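Long-range contacts in beta-gamma-crystallin (Geodia cydonium, PDB 4IAU), which is of unknown function but binds calcium and has the Greek key fold of the beta/gamma-crystallin family: residues G112-L117 / A152-K157; W123-Q128 / G147-A152. One frame throughout, in Å; residues are numbered along the deposited sequence.

Interaction 1: G112-L117 / A152-K157; sequences GVSSAL and ANDALK. With CA (calcium ion), chain B.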
# COMPACT_ATOMS: atom_id res chain seq x y z
N GLY A 112 -13.62 -3.45 -4.78
CA GLY A 112 -13.59 -4.51 -3.78
C GLY A 112 -12.28 -4.48 -3.00
O GLY A 112 -11.21 -4.87 -3.49
N VAL A 113 -12.34 -4.03 -1.77
CA VAL A 113 -11.15 -3.90 -0.92
C VAL A 113 -10.67 -5.28 -0.49
O VAL A 113 -11.46 -6.07 0.03
CB VAL A 113 -11.44 -3.06 0.34
CG1 VAL A 113 -10.24 -3.04 1.27
CG2 VAL A 113 -11.85 -1.64 -0.05
N SER A 114 -9.37 -5.53 -0.62
CA SER A 114 -8.78 -6.77 -0.17
C SER A 114 -7.56 -6.65 0.75
O SER A 114 -7.13 -7.68 1.25
CB SER A 114 -8.41 -7.67 -1.36
OG SER A 114 -9.56 -7.95 -2.16
N SER A 115 -7.02 -5.47 1.00
CA SER A 115 -5.95 -5.32 1.97
C SER A 115 -5.88 -3.85 2.40
O SER A 115 -6.51 -2.97 1.79
CB SER A 115 -4.59 -5.82 1.46
OG SER A 115 -4.15 -5.09 0.32
N ALA A 116 -5.10 -3.59 3.47
CA ALA A 116 -5.01 -2.23 3.99
C ALA A 116 -3.74 -2.07 4.81
O ALA A 116 -3.28 -3.01 5.46
CB ALA A 116 -6.18 -1.86 4.88
N LEU A 117 -3.23 -0.83 4.82
CA LEU A 117 -2.20 -0.40 5.72
C LEU A 117 -2.76 0.72 6.58
O LEU A 117 -3.14 1.75 6.05
CB LEU A 117 -0.95 0.09 4.97
CG LEU A 117 -0.23 -1.01 4.21
CD1 LEU A 117 0.85 -0.41 3.29
CD2 LEU A 117 0.40 -2.01 5.16
N ALA A 152 -15.31 -9.45 5.23
CA ALA A 152 -15.28 -10.35 4.09
C ALA A 152 -14.50 -9.68 2.95
O ALA A 152 -14.41 -8.48 2.81
CB ALA A 152 -16.70 -10.67 3.68
N ASN A 153 -13.93 -10.54 2.11
CA ASN A 153 -13.24 -10.01 0.95
C ASN A 153 -14.20 -9.20 0.09
O ASN A 153 -15.37 -9.58 -0.11
CB ASN A 153 -12.60 -11.12 0.11
CG ASN A 153 -11.70 -10.60 -0.95
OD1 ASN A 153 -10.83 -9.74 -0.65
ND2 ASN A 153 -11.84 -11.05 -2.17
N ASP A 154 -13.73 -8.08 -0.43
CA ASP A 154 -14.49 -7.20 -1.33
C ASP A 154 -15.71 -6.58 -0.65
O ASP A 154 -16.47 -5.97 -1.38
CB ASP A 154 -14.81 -7.92 -2.65
CG ASP A 154 -13.55 -8.26 -3.41
OD1 ASP A 154 -12.52 -7.62 -3.19
OD2 ASP A 154 -13.61 -9.15 -4.32
N ALA A 155 -15.86 -6.61 0.61
CA ALA A 155 -17.04 -6.14 1.31
C ALA A 155 -16.93 -4.83 2.04
O ALA A 155 -17.96 -4.25 2.42
CB ALA A 155 -17.52 -7.23 2.28
N LEU A 156 -15.73 -4.32 2.30
CA LEU A 156 -15.59 -3.09 3.06
C LEU A 156 -16.21 -1.93 2.30
O LEU A 156 -15.75 -1.64 1.18
CB LEU A 156 -14.13 -2.83 3.36
CG LEU A 156 -13.82 -1.57 4.18
CD1 LEU A 156 -14.38 -1.71 5.60
CD2 LEU A 156 -12.33 -1.32 4.24
N LYS A 157 -17.17 -1.24 2.89
CA LYS A 157 -17.89 -0.17 2.25
C LYS A 157 -17.79 1.16 2.95
O LYS A 157 -18.01 2.21 2.29
CB LYS A 157 -19.36 -0.56 2.04
CG LYS A 157 -19.56 -1.45 0.84
CD LYS A 157 -21.08 -1.75 0.64
CE LYS A 157 -21.34 -2.47 -0.67
NZ LYS A 157 -20.65 -3.79 -0.78
CA CA B . -10.42 -7.13 -4.21
O HOH W 1 -13.27 -5.90 2.16
O HOH W 2 -14.94 -3.07 -0.89
O HOH W 3 -11.48 -6.71 -6.26
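The calcium site of the beta/gamma-crystallin fold joins Gly112, Ser114 and Asp154, with Lys90 contributing its backbone oxygen from outside 112-117 and 152-157. Gly112 O binds calcium at 2.5 Å, while Ser114 OG and Asp154 OD1 each lie 2.4 Å from it; water 3 is a further ligand. Gly112 O and Asp154 OD1 approach to 3.1 Å because they share the metal rather than a proton. Gly112 has a positive phi (108°), a backbone shape that calls for glycine.

Second-shell Asn153 holds the serine ligand: Ser114 OG donates to Asn153 OD1 over 2.7 Å, tilted 17° from the carbonyl plane. With its proton spent on the amide, the hydroxyl oxygen can offer electrons to calcium. In Asn153, chi1 (-170°) sets CG anti to the backbone N, and chi2 then turns OD1 to the serine. Asp154, inside the type II turn from Ala152 to Ala155, donates its N-H to Val113 O across the contact (3.1 Å). Water 1 also donates to Val113 O and to Ala152 O and accepts from Leu156 N, while water 2 links Val113 N to Leu156 O.

Beneath this polar layer Val113 CG1 meets Leu156 CD2 at 4.0 Å, their side chains crossing obliquely. Leu156 continues onto Leu88 of strand 86-89 and Val113 onto Ile108. Ser114 and Ser115 form a classic beta bulge opposite Tyr89, where the metal loop passes into strand 115-118, between strands 86-89 and 141-143.

Interaction 2: W123-Q128 / G147-A152; sequences WRLYEQ and GALGVA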
# COMPACT_ATOMS: atom_id res chain seq x y z
N TRP A 123 -10.09 2.87 13.95
CA TRP A 123 -11.13 2.93 12.92
C TRP A 123 -12.16 1.84 13.16
O TRP A 123 -11.83 0.77 13.66
CB TRP A 123 -10.48 2.71 11.54
CG TRP A 123 -9.40 3.68 11.17
CD1 TRP A 123 -8.10 3.70 11.64
CD2 TRP A 123 -9.52 4.79 10.28
NE1 TRP A 123 -7.42 4.74 11.08
CE2 TRP A 123 -8.26 5.42 10.22
CE3 TRP A 123 -10.57 5.28 9.51
CZ2 TRP A 123 -8.01 6.52 9.42
CZ3 TRP A 123 -10.32 6.37 8.69
CH2 TRP A 123 -9.04 6.98 8.65
N ARG A 124 -13.37 2.11 12.71
CA ARG A 124 -14.43 1.11 12.66
C ARG A 124 -14.75 0.84 11.20
O ARG A 124 -14.93 1.74 10.40
CB ARG A 124 -15.71 1.60 13.39
CG ARG A 124 -15.52 1.74 14.86
CD ARG A 124 -16.83 1.74 15.60
NE ARG A 124 -17.10 0.27 15.75
CZ ARG A 124 -16.63 -0.55 16.68
NH1 ARG A 124 -15.83 -0.15 17.68
NH2 ARG A 124 -16.99 -1.83 16.59
N LEU A 125 -14.78 -0.45 10.87
CA LEU A 125 -14.90 -0.94 9.51
C LEU A 125 -16.28 -1.59 9.33
O LEU A 125 -16.64 -2.49 10.11
CB LEU A 125 -13.83 -1.99 9.22
CG LEU A 125 -12.43 -1.39 8.96
CD1 LEU A 125 -11.82 -0.72 10.17
CD2 LEU A 125 -11.53 -2.50 8.45
N TYR A 126 -16.97 -1.20 8.27
CA TYR A 126 -18.35 -1.59 7.98
C TYR A 126 -18.49 -2.19 6.61
O TYR A 126 -17.80 -1.80 5.65
CB TYR A 126 -19.25 -0.35 8.05
CG TYR A 126 -19.29 0.38 9.33
CD1 TYR A 126 -18.30 1.32 9.62
CD2 TYR A 126 -20.33 0.21 10.26
CE1 TYR A 126 -18.35 2.03 10.82
CE2 TYR A 126 -20.37 0.91 11.45
CZ TYR A 126 -19.37 1.82 11.73
OH TYR A 126 -19.36 2.56 12.87
N GLU A 127 -19.42 -3.14 6.46
CA GLU A 127 -19.73 -3.81 5.21
C GLU A 127 -21.00 -3.20 4.57
O GLU A 127 -21.56 -3.77 3.66
CB GLU A 127 -19.86 -5.28 5.41
CG GLU A 127 -18.55 -5.96 5.77
CD GLU A 127 -18.68 -7.49 5.78
OE1 GLU A 127 -19.73 -8.04 5.42
OE2 GLU A 127 -17.71 -8.12 6.19
N GLN A 128 -21.41 -2.03 5.05
CA GLN A 128 -22.43 -1.20 4.42
C GLN A 128 -21.92 0.20 4.32
O GLN A 128 -21.01 0.58 5.08
CB GLN A 128 -23.72 -1.24 5.27
CG GLN A 128 -24.39 -2.58 5.28
CD GLN A 128 -25.59 -2.61 6.18
OE1 GLN A 128 -26.55 -1.82 6.00
NE2 GLN A 128 -25.52 -3.53 7.13
N GLY A 147 -9.59 -10.71 5.64
CA GLY A 147 -9.90 -11.37 6.93
C GLY A 147 -9.13 -10.73 8.05
O GLY A 147 -9.69 -10.55 9.14
N ALA A 148 -7.88 -10.37 7.85
CA ALA A 148 -7.14 -9.70 8.88
C ALA A 148 -7.81 -8.41 9.39
O ALA A 148 -7.68 -8.05 10.56
CB ALA A 148 -5.73 -9.46 8.39
N LEU A 149 -8.54 -7.69 8.50
CA LEU A 149 -9.36 -6.50 8.85
C LEU A 149 -10.68 -6.80 9.53
O LEU A 149 -11.27 -5.87 10.07
CB LEU A 149 -9.73 -5.65 7.65
CG LEU A 149 -8.63 -5.00 6.93
CD1 LEU A 149 -9.01 -4.45 5.53
CD2 LEU A 149 -7.99 -3.84 7.75
N GLY A 150 -11.10 -8.01 9.58
CA GLY A 150 -12.38 -8.35 10.18
C GLY A 150 -13.49 -8.21 9.22
O GLY A 150 -14.60 -8.14 9.70
N VAL A 151 -13.24 -8.19 7.90
CA VAL A 151 -14.32 -8.08 6.93
C VAL A 151 -14.19 -9.18 5.89
O VAL A 151 -13.12 -9.72 5.65
CB VAL A 151 -14.33 -6.68 6.28
CG1 VAL A 151 -14.72 -5.64 7.31
CG2 VAL A 151 -13.01 -6.32 5.61
N ALA A 152 -15.31 -9.45 5.23
CA ALA A 152 -15.28 -10.35 4.09
C ALA A 152 -14.50 -9.68 2.95
O ALA A 152 -14.41 -8.48 2.81
CB ALA A 152 -16.70 -10.67 3.68
O HOH W 4 -17.41 -7.30 9.05
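Leu125 and Leu149 make the closest apolar contact between 123-128 and 147-152: Leu125 CD2 lies 3.7 Å from Leu149 CB and 3.8 Å from Leu149 CD2, with the two side chains crossing at about a right angle. A single methyl of Leu125 thus meets both the root and one branch tip of Leu149. Leu125 CB also faces Val151 CG1, at the longer distance of 4.2 Å.

The polar half belongs to Glu127. Its CG stands anti to the carbonyl carbon (chi1 -68°) and the chain runs extended beyond it, sliding past Val151 in the opposite direction. Glu127 CG comes within 4.1 Å of Val151 CG1, and the carboxylate reaches the backbone beyond. There Ala152 N donates to Glu127 OE2 over 2.9 Å; the N-H points almost straight at the oxygen (174°), which it meets from above the carboxylate plane, 39° out of it. Water 4 donates to the same OE2 at 3.0 Å and to Gly150 O, so one carboxylate oxygen is linked to two points of the backbone after the helix, directly at Ala152 N and through water at Gly150 O.

Farther out, a Schellman motif ends the short helix 146-149. Gly150 takes positive phi, and Gly150 N bonds to Gly147 O, turning the chain so that 149-152 runs in nearly the same direction as 125-127. Thr136 of the adjacent strand 135-138 bonds Leu149 O through its hydroxyl and touches the Leu125 side chain, while Leu149 also packs on Ala116 and Tyr143.

The two halves differ in chemistry: leucine and valine carbons fill the buried side, whereas Glu127 holds the backbone on the exposed side. Two donors converging on OE2 would probably stabilise its negative charge.

How the interactions relate
From the N terminus, segment 112-117 leads from the calcium loop into strand 115-118, and strand 123-126 follows it directly in the chain. Interaction 2 closes the inner loop, from 123-128 to the end of helix 146-149; interaction 1 closes the outer one at 152-157, so the two nest rather than cross. Ala152 belongs to both, and their centres lie 7 Å apart. A direct link is the probable hydrogen bond from Lys157 N to Tyr126 O (2.9 Å), where the chain enters strand 158-161. Together they tie the four-stranded sheet, the calcium-binding loops beside it, the short helix and the three-stranded sheet into one crystallin domain.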